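PDB 3KV1: transcriptional repressor from Vibrio fischeri, which probably binds a sugar-like effector through this SorC-family domain and represses transcription as a DNA-binding regulator. Local coordinates for residues S28-Q31 / E36-K39; S144-A149 / I211-E216; G157-N162 / E178-D183. All blocks are in the same frame, centred on the assembly; numbering follows the deposited sequence.

Contact 1. Residues S28-Q31 / E36-K39; sequences SLDQ and EQRK
The connection that carries the chain from strand 24-28 into helix 34-52 is braced by the side-chain amide of Q37, near the start of the helix, which meets S28 at the strand end and L29 and Q31 of the loop. Both ends of this amide are engaged. Q37 NE2 donates to L29 O over 2.9 Å, and the bond is nearly straight at nitrogen (164°); L29 O lies close to the Q37 amide plane, whereas the donor stands well above the plane of the L29 carbonyl. The same Q37 NE2 approaches S28 OG at 2.8 Å, but that bond is weak, bent to 120°, and doubtful, since it rests on one of two modelled S28 conformers. At the other end Q37 OE1 accepts the backbone N-H of Q31 at 2.8 Å. With CG anti to the backbone N (chi1 -164°) and a bend at chi2, the Q37 amide is carried to the loop. Q31 leans in from across, its chain at about a right angle to that of Q37, and its CG rests 3.7 Å from Q37 CA. From there the Q31 amide folds back on its own loop: Q31 NE2 reaches L29 O at 3.1 Å, arriving from the face opposite to the one used by Q37 NE2. Next to this, Q31 CB packs against E36 CB. A water donates to both Q37 OE1 (2.9 Å) and D30 OD1, while D30 OD2 is bonded to S254 at the start of helix 253-264. Two amide donors thus grip the L29 carbonyl, one on each face, and a backbone N-H and a water share the Q37 oxygen. The Q37 amide gives L29 O a donor and Q31 N an acceptor, bonds at both ends that would restrict its rotation.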
loop_
_atom_site.group_PDB
_atom_site.type_symbol
_atom_site.label_atom_id
_atom_site.label_comp_id
_atom_site.label_asym_id
_atom_site.label_seq_id
_atom_site.Cartn_x
_atom_site.Cartn_y
_atom_site.Cartn_z
ATOM N N SER A 28 20.287 -9.678 23.566
ATOM C CA SER A 28 21.423 -8.866 23.143
ATOM C C SER A 28 22.051 -8.168 24.355
ATOM O O SER A 28 21.366 -7.821 25.334
ATOM C CB SER A 28 20.976 -7.842 22.074
ATOM O OG SER A 28 20.112 -6.870 22.634
ATOM N N LEU A 29 23.362 -7.967 24.300
ATOM C CA LEU A 29 24.049 -7.273 25.383
ATOM C C LEU A 29 23.538 -5.838 25.480
ATOM O O LEU A 29 23.118 -5.242 24.484
ATOM C CB LEU A 29 25.557 -7.277 25.147
ATOM C CG LEU A 29 26.152 -8.690 25.139
ATOM C CD1 LEU A 29 27.620 -8.637 24.799
ATOM C CD2 LEU A 29 25.928 -9.362 26.499
ATOM N N ASP A 30 23.577 -5.273 26.684
ATOM C CA ASP A 30 23.151 -3.891 26.865
ATOM C C ASP A 30 23.993 -2.903 26.064
ATOM O O ASP A 30 25.234 -2.998 26.032
ATOM C CB ASP A 30 23.186 -3.507 28.362
ATOM C CG ASP A 30 22.135 -4.246 29.187
ATOM O OD1 ASP A 30 21.064 -4.624 28.638
ATOM O OD2 ASP A 30 22.374 -4.437 30.405
ATOM N N GLN A 31 23.304 -1.949 25.440
ATOM C CA GLN A 31 23.924 -0.930 24.589
ATOM C C GLN A 31 23.782 0.462 25.195
ATOM O O GLN A 31 22.972 0.666 26.099
ATOM C CB GLN A 31 23.241 -0.941 23.215
ATOM C CG GLN A 31 23.330 -2.286 22.532
ATOM C CD GLN A 31 24.761 -2.659 22.289
ATOM O OE1 GLN A 31 25.548 -1.824 21.851
ATOM N NE2 GLN A 31 25.132 -3.904 22.609
ATOM N N GLU A 36 20.941 2.112 19.478
ATOM C CA GLU A 36 21.949 1.037 19.395
ATOM C C GLU A 36 21.362 -0.247 19.940
ATOM O O GLU A 36 21.610 -1.353 19.398
ATOM C CB GLU A 36 23.256 1.407 20.134
ATOM C CG GLU A 36 24.024 2.555 19.508
ATOM C CD GLU A 36 24.361 2.307 18.038
ATOM O OE1 GLU A 36 24.534 1.130 17.642
ATOM O OE2 GLU A 36 24.450 3.290 17.269
ATOM N N GLN A 37 20.574 -0.147 21.009
ATOM C CA GLN A 37 19.936 -1.372 21.475
ATOM C C GLN A 37 19.012 -2.011 20.437
ATOM O O GLN A 37 19.046 -3.233 20.257
ATOM C CB GLN A 37 19.142 -1.158 22.771
ATOM C CG GLN A 37 18.802 -2.485 23.462
ATOM C CD GLN A 37 20.041 -3.100 24.109
ATOM O OE1 GLN A 37 20.608 -2.507 25.018
ATOM N NE2 GLN A 37 20.462 -4.279 23.643
ATOM N N ARG A 38 18.182 -1.199 19.774
ATOM C CA ARG A 38 17.267 -1.719 18.736
ATOM C C ARG A 38 18.017 -2.384 17.597
ATOM O O ARG A 38 17.548 -3.378 17.023
ATOM C CB ARG A 38 16.398 -0.605 18.158
ATOM C CG ARG A 38 15.207 -0.210 19.029
ATOM C CD ARG A 38 14.229 0.634 18.205
ATOM N NE ARG A 38 14.810 1.913 17.816
ATOM C CZ ARG A 38 14.600 3.052 18.462
ATOM N NH1 ARG A 38 13.816 3.066 19.529
ATOM N NH2 ARG A 38 15.176 4.174 18.045
ATOM N N LYS A 39 19.170 -1.823 17.248
ATOM C CA LYS A 39 19.976 -2.391 16.180
ATOM C C LYS A 39 20.477 -3.762 16.562
ATOM O O LYS A 39 20.525 -4.661 15.722
ATOM C CB LYS A 39 21.178 -1.521 15.897
ATOM C CG LYS A 39 20.812 -0.280 15.107
ATOM C CD LYS A 39 22.066 0.587 14.922
ATOM C CE LYS A 39 21.859 1.658 13.856
ATOM N NZ LYS A 39 23.141 2.403 13.644
HETATM O O HOH W 1 19.726 -1.953 27.718
#

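Contact 2. Residues S144-A149 / I211-E216; sequences SQARKA and IGLEME
L213 drives both of its methyl groups against A146, and this small apolar meeting is the close part of the contact: A146 CB stands 4.1 Å from L213 CD1 and 4.2 Å from L213 CD2, so the alanine methyl faces the fork of the leucine. The fork is set across the gap by a CG that lies anti to the carbonyl carbon (chi1 -65°). Around it the packing continues into the buried interior, since L213 also touches A87, to which its backbone is hydrogen-bonded, and F192, while A146 rests on A60 and V85. In fold terms the last turns of helix 137-147 lie on parallel strands 58-61 and 83-86 of a Rossmann-like sheet, and the loop leading to helix 215-219 slips L213 in beside them. Toward R147 the fit is slacker. L213 CD2 is 4.3 Å from the backbone R147 N and 4.5 Å from R147 NH2, approaching the guanidinium obliquely, and no hydrogen bond joins the two segments. The arginine passes by the leucine to a partner further on: R147 NE forms a salt bridge with D217 in the first turn of helix 215-219, and the other carboxylate oxygen of D217 accepts the backbone N-H of E214, the N-cap residue of that helix, which is the N3-to-N-cap half of a capping box. On the partly exposed side the E214 carboxylate stays apart from the arginine, with E214 OE1 6.2 Å from R147 NH2. Beyond R147, helix 137-147 ends: K148 is the first residue to leave helical geometry, while K148 N still bonds S144 O at 3.1 Å.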
loop_
_atom_site.group_PDB
_atom_site.type_symbol
_atom_site.label_atom_id
_atom_site.label_comp_id
_atom_site.label_asym_id
_atom_site.label_seq_id
_atom_site.Cartn_x
_atom_site.Cartn_y
_atom_site.Cartn_z
ATOM N N SER A 144 -6.849 -11.866 6.215
ATOM C CA SER A 144 -6.847 -13.327 6.229
ATOM C C SER A 144 -5.475 -13.890 5.873
ATOM O O SER A 144 -5.032 -14.866 6.478
ATOM C CB SER A 144 -7.931 -13.919 5.323
ATOM O OG SER A 144 -9.193 -13.851 5.954
ATOM N N GLN A 145 -4.794 -13.269 4.917
ATOM C CA GLN A 145 -3.426 -13.691 4.602
ATOM C C GLN A 145 -2.493 -13.494 5.814
ATOM O O GLN A 145 -1.616 -14.321 6.108
ATOM C CB GLN A 145 -2.864 -12.950 3.380
ATOM C CG GLN A 145 -3.573 -13.326 2.065
ATOM C CD GLN A 145 -3.720 -14.837 1.895
ATOM O OE1 GLN A 145 -4.841 -15.361 1.797
ATOM N NE2 GLN A 145 -2.588 -15.550 1.876
ATOM N N ALA A 146 -2.690 -12.411 6.544
ATOM C CA ALA A 146 -1.787 -12.151 7.652
ATOM C C ALA A 146 -2.088 -13.149 8.767
ATOM O O ALA A 146 -1.193 -13.614 9.451
ATOM C CB ALA A 146 -1.934 -10.693 8.151
ATOM N N ARG A 147 -3.360 -13.520 8.919
ATOM C CA ARG A 147 -3.802 -14.391 10.015
ATOM C C ARG A 147 -3.221 -15.776 9.803
ATOM O O ARG A 147 -2.944 -16.517 10.756
ATOM C CB ARG A 147 -5.338 -14.460 9.932
ATOM C CG ARG A 147 -6.088 -14.987 11.103
ATOM C CD ARG A 147 -7.594 -14.710 10.883
ATOM N NE ARG A 147 -7.909 -13.286 11.064
ATOM C CZ ARG A 147 -8.589 -12.544 10.185
ATOM N NH1 ARG A 147 -9.008 -13.082 9.045
ATOM N NH2 ARG A 147 -8.851 -11.264 10.448
ATOM N N LYS A 148 -3.031 -16.113 8.533
ATOM C CA LYS A 148 -2.561 -17.422 8.134
ATOM C C LYS A 148 -1.036 -17.469 7.984
ATOM O O LYS A 148 -0.492 -18.419 7.433
ATOM C CB LYS A 148 -3.256 -17.811 6.796
ATOM C CG LYS A 148 -2.854 -19.163 6.227
ATOM C CD LYS A 148 -3.414 -19.415 4.815
ATOM C CE LYS A 148 -2.794 -20.683 4.171
ATOM N NZ LYS A 148 -3.391 -21.984 4.720
ATOM N N ALA A 149 -0.317 -16.440 8.455
ATOM C CA ALA A 149 1.134 -16.436 8.318
ATOM C C ALA A 149 1.798 -17.391 9.309
ATOM O O ALA A 149 1.312 -17.604 10.417
ATOM C CB ALA A 149 1.686 -15.003 8.556
ATOM N N ILE A 211 -7.123 -0.295 12.553
ATOM C CA ILE A 211 -7.457 -1.308 11.590
ATOM C C ILE A 211 -6.285 -2.254 11.428
ATOM O O ILE A 211 -5.212 -1.851 10.984
ATOM C CB ILE A 211 -7.777 -0.680 10.225
ATOM C CG1 ILE A 211 -9.100 0.101 10.360
ATOM C CG2 ILE A 211 -7.941 -1.782 9.197
ATOM C CD1 ILE A 211 -9.462 0.878 9.166
ATOM N N GLY A 212 -6.471 -3.505 11.820
ATOM C CA GLY A 212 -5.379 -4.465 11.702
ATOM C C GLY A 212 -5.781 -5.750 12.385
ATOM O O GLY A 212 -6.967 -5.924 12.702
ATOM N N LEU A 213 -4.819 -6.650 12.585
ATOM C CA LEU A 213 -5.057 -7.881 13.361
ATOM C C LEU A 213 -5.406 -7.637 14.829
ATOM O O LEU A 213 -5.309 -6.518 15.335
ATOM C CB LEU A 213 -3.826 -8.788 13.309
ATOM C CG LEU A 213 -3.436 -9.381 11.944
ATOM C CD1 LEU A 213 -2.265 -10.309 12.191
ATOM C CD2 LEU A 213 -4.608 -10.132 11.295
ATOM N N GLU A 214 -5.843 -8.698 15.506
ATOM C CA GLU A 214 -6.108 -8.635 16.946
ATOM C C GLU A 214 -5.377 -9.738 17.705
ATOM O O GLU A 214 -4.747 -10.623 17.109
ATOM C CB GLU A 214 -7.615 -8.709 17.229
ATOM C CG GLU A 214 -8.276 -9.970 16.715
ATOM C CD GLU A 214 -9.770 -9.998 17.000
ATOM O OE1 GLU A 214 -10.544 -9.483 16.170
ATOM O OE2 GLU A 214 -10.168 -10.525 18.061
HETATM N N MSE A 215 -5.466 -9.675 19.029
HETATM C CA MSE A 215 -4.718 -10.603 19.891
HETATM C C MSE A 215 -5.014 -12.069 19.571
HETATM O O MSE A 215 -4.109 -12.893 19.529
HETATM C CB MSE A 215 -5.049 -10.346 21.369
HETATM C CG MSE A 215 -4.068 -11.048 22.274
HETATM SE SE MSE A 215 -2.401 -10.063 22.233
HETATM C CE MSE A 215 -2.997 -8.357 22.945
ATOM N N GLU A 216 -6.272 -12.395 19.326
ATOM C CA GLU A 216 -6.611 -13.785 19.016
ATOM C C GLU A 216 -5.955 -14.294 17.724
ATOM O O GLU A 216 -5.694 -15.486 17.579
ATOM C CB GLU A 216 -8.122 -13.980 18.960
ATOM C CG GLU A 216 -8.544 -15.432 19.039
ATOM C CD GLU A 216 -8.140 -16.115 20.352
ATOM O OE1 GLU A 216 -7.909 -15.425 21.375
ATOM O OE2 GLU A 216 -8.058 -17.359 20.360
#

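Contact 3. Residues G157-N162 / E178-D183; sequences GDMDEN and EARLND
Selenomethionine M159 reaches from the start of helix 159-162 to A179 and R180 on the last turns of helix 173-181, and the apolar part of the contact is made by its terminal methyl. M159 CE lies 3.8 Å from A179 CB and 3.9 Å from the backbone R180 N, with R180 CB just beyond. Bends at chi2 and chi3, the latter -84°, curl the end of the M159 chain onto the helix. M206, from the loop that follows strand 193-196, touches M159 and A179 alike and continues the buried patch. A second kind of contact is between aliphatic carbon and a flat cation. The arginine chain runs extended from CG to NE and slides past M159 in the opposite direction, bringing its guanidinium edge-on to the stem of the selenomethionine: M159 CG lies near the guanidinium plane, 3.8 Å from R180 NH1. Polar bridging comes from a single water that accepts from the backbone M159 N at 3.0 Å and from R180 NH1 at 2.6 Å, so R180 is linked by water to the backbone at the start of 159-162. Capping is the last kind. D158, the N-cap residue, accepts from E161 N through OD2, a bent and weak bond (124°) that is doubtful because it rests on one of two modelled D158 conformers. The chain passes from strand 151-158 through N-cap D158 into the weakly bonded helix 159-162, and M159 packs the start of that helix against helix 173-181. This is consistent with a strand-to-helix turn at the C-terminal end of a strand in a mixed, Rossmann-like sheet, where strand 151-158 runs parallel to strands 58-61 and 223-227 and antiparallel to strand 185-189.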
loop_
_atom_site.group_PDB
_atom_site.type_symbol
_atom_site.label_atom_id
_atom_site.label_comp_id
_atom_site.label_asym_id
_atom_site.label_seq_id
_atom_site.Cartn_x
_atom_site.Cartn_y
_atom_site.Cartn_z
ATOM N N GLY A 157 4.998 -2.030 22.475
ATOM C CA GLY A 157 5.131 -0.600 22.694
ATOM C C GLY A 157 4.576 -0.222 24.046
ATOM O O GLY A 157 3.785 -0.970 24.624
ATOM N N ASP A 158 5.009 0.916 24.580
ATOM C CA ASP A 158 4.362 1.440 25.781
ATOM C C ASP A 158 3.358 2.519 25.365
ATOM O O ASP A 158 3.378 2.983 24.220
ATOM C CB ASP A 158 5.385 1.957 26.799
ATOM C CG ASP A 158 5.941 3.327 26.440
ATOM O OD1 ASP A 158 6.447 4.004 27.359
ATOM O OD2 ASP A 158 5.886 3.720 25.253
HETATM N N MSE A 159 2.457 2.895 26.271
HETATM C CA MSE A 159 1.371 3.800 25.902
HETATM C C MSE A 159 1.941 5.028 25.174
HETATM O O MSE A 159 1.356 5.511 24.193
HETATM C CB MSE A 159 0.519 4.202 27.115
HETATM C CG MSE A 159 -0.519 3.156 27.501
HETATM SE SE MSE A 159 -1.938 3.033 26.156
HETATM C CE MSE A 159 -3.045 4.502 26.809
ATOM N N ASP A 160 3.101 5.481 25.639
ATOM C CA ASP A 160 3.745 6.681 25.124
ATOM C C ASP A 160 4.219 6.527 23.674
ATOM O O ASP A 160 4.419 7.520 22.974
ATOM C CB ASP A 160 4.913 7.086 26.037
ATOM C CG ASP A 160 4.563 6.987 27.530
ATOM O OD1 ASP A 160 4.855 7.949 28.272
ATOM O OD2 ASP A 160 4.005 5.948 27.961
ATOM N N GLU A 161 4.395 5.283 23.228
ATOM C CA GLU A 161 4.765 4.997 21.856
ATOM C C GLU A 161 3.547 5.112 20.942
ATOM O O GLU A 161 3.683 5.327 19.736
ATOM C CB GLU A 161 5.338 3.590 21.752
ATOM C CG GLU A 161 6.648 3.523 21.025
ATOM C CD GLU A 161 7.322 2.189 21.210
ATOM O OE1 GLU A 161 7.684 1.861 22.369
ATOM O OE2 GLU A 161 7.472 1.468 20.196
ATOM N N ASN A 162 2.356 4.959 21.517
ATOM C CA ASN A 162 1.116 5.081 20.745
ATOM C C ASN A 162 0.519 6.487 20.686
ATOM O O ASN A 162 -0.452 6.732 19.972
ATOM C CB ASN A 162 0.076 4.108 21.279
ATOM C CG ASN A 162 0.459 2.678 21.010
ATOM O OD1 ASN A 162 0.383 2.196 19.863
ATOM N ND2 ASN A 162 0.910 1.991 22.051
ATOM N N GLU A 178 -7.483 7.885 29.913
ATOM C CA GLU A 178 -8.512 6.970 30.416
ATOM C C GLU A 178 -8.324 5.508 29.995
ATOM O O GLU A 178 -8.632 4.607 30.759
ATOM C CB GLU A 178 -9.910 7.474 30.065
ATOM C CG GLU A 178 -10.301 8.633 30.981
ATOM C CD GLU A 178 -11.478 9.445 30.494
ATOM O OE1 GLU A 178 -12.117 9.027 29.507
ATOM O OE2 GLU A 178 -11.742 10.514 31.113
ATOM N N ALA A 179 -7.782 5.273 28.805
ATOM C CA ALA A 179 -7.425 3.906 28.399
ATOM C C ALA A 179 -6.436 3.277 29.388
ATOM O O ALA A 179 -6.550 2.109 29.776
ATOM C CB ALA A 179 -6.820 3.910 26.975
ATOM N N ARG A 180 -5.462 4.066 29.809
ATOM C CA ARG A 180 -4.513 3.599 30.816
ATOM C C ARG A 180 -5.134 3.465 32.197
ATOM O O ARG A 180 -4.958 2.448 32.876
ATOM C CB ARG A 180 -3.307 4.540 30.888
ATOM C CG ARG A 180 -2.261 4.095 31.928
ATOM C CD ARG A 180 -1.032 4.995 31.909
ATOM N NE ARG A 180 0.075 4.437 32.691
ATOM C CZ ARG A 180 0.904 3.487 32.250
ATOM N NH1 ARG A 180 0.742 2.971 31.036
ATOM N NH2 ARG A 180 1.892 3.037 33.030
ATOM N N LEU A 181 -5.836 4.506 32.635
ATOM C CA LEU A 181 -6.297 4.574 34.010
ATOM C C LEU A 181 -7.555 3.736 34.272
ATOM O O LEU A 181 -7.630 3.032 35.279
ATOM C CB LEU A 181 -6.509 6.037 34.433
ATOM C CG LEU A 181 -5.290 6.784 35.002
ATOM C CD1 LEU A 181 -5.031 6.406 36.461
ATOM C CD2 LEU A 181 -4.029 6.559 34.173
ATOM N N ASN A 182 -8.548 3.833 33.389
ATOM C CA ASN A 182 -9.811 3.129 33.588
ATOM C C ASN A 182 -9.708 1.697 33.105
ATOM O O ASN A 182 -10.155 0.769 33.767
ATOM C CB ASN A 182 -10.937 3.813 32.794
ATOM C CG ASN A 182 -11.362 5.137 33.402
ATOM O OD1 ASN A 182 -11.086 5.401 34.560
ATOM N ND2 ASN A 182 -12.039 5.974 32.612
ATOM N N ASP A 183 -9.127 1.528 31.926
ATOM C CA ASP A 183 -9.103 0.218 31.292
ATOM C C ASP A 183 -7.838 -0.583 31.511
ATOM O O ASP A 183 -7.761 -1.755 31.107
ATOM C CB ASP A 183 -9.470 0.373 29.840
ATOM C CG ASP A 183 -10.872 0.998 29.685
ATOM O OD1 ASP A 183 -11.784 0.633 30.470
ATOM O OD2 ASP A 183 -11.058 1.874 28.821
HETATM O O HOH W 2 2.437 2.184 29.208
#

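How the contacts relate
Following the chain from the N terminus, contact 1 comes first and closes the short loop between strand 24-28 and helix 34-52. It is complete before either of the others begins. Contact 2 opens at the end of helix 137-147 and closes only at the approach to helix 215-219, joining that helix end to the loop before 215-219. Contact 3 lies wholly within that span: it starts where strand 151-158, the next element after helix 137-147, gives way to helix 159-162, and ties this strand end to helix 173-181. The centres of contacts 1 and 2 are 29 Å apart, on opposite sides of the chain's centre. No two contacts cross or touch.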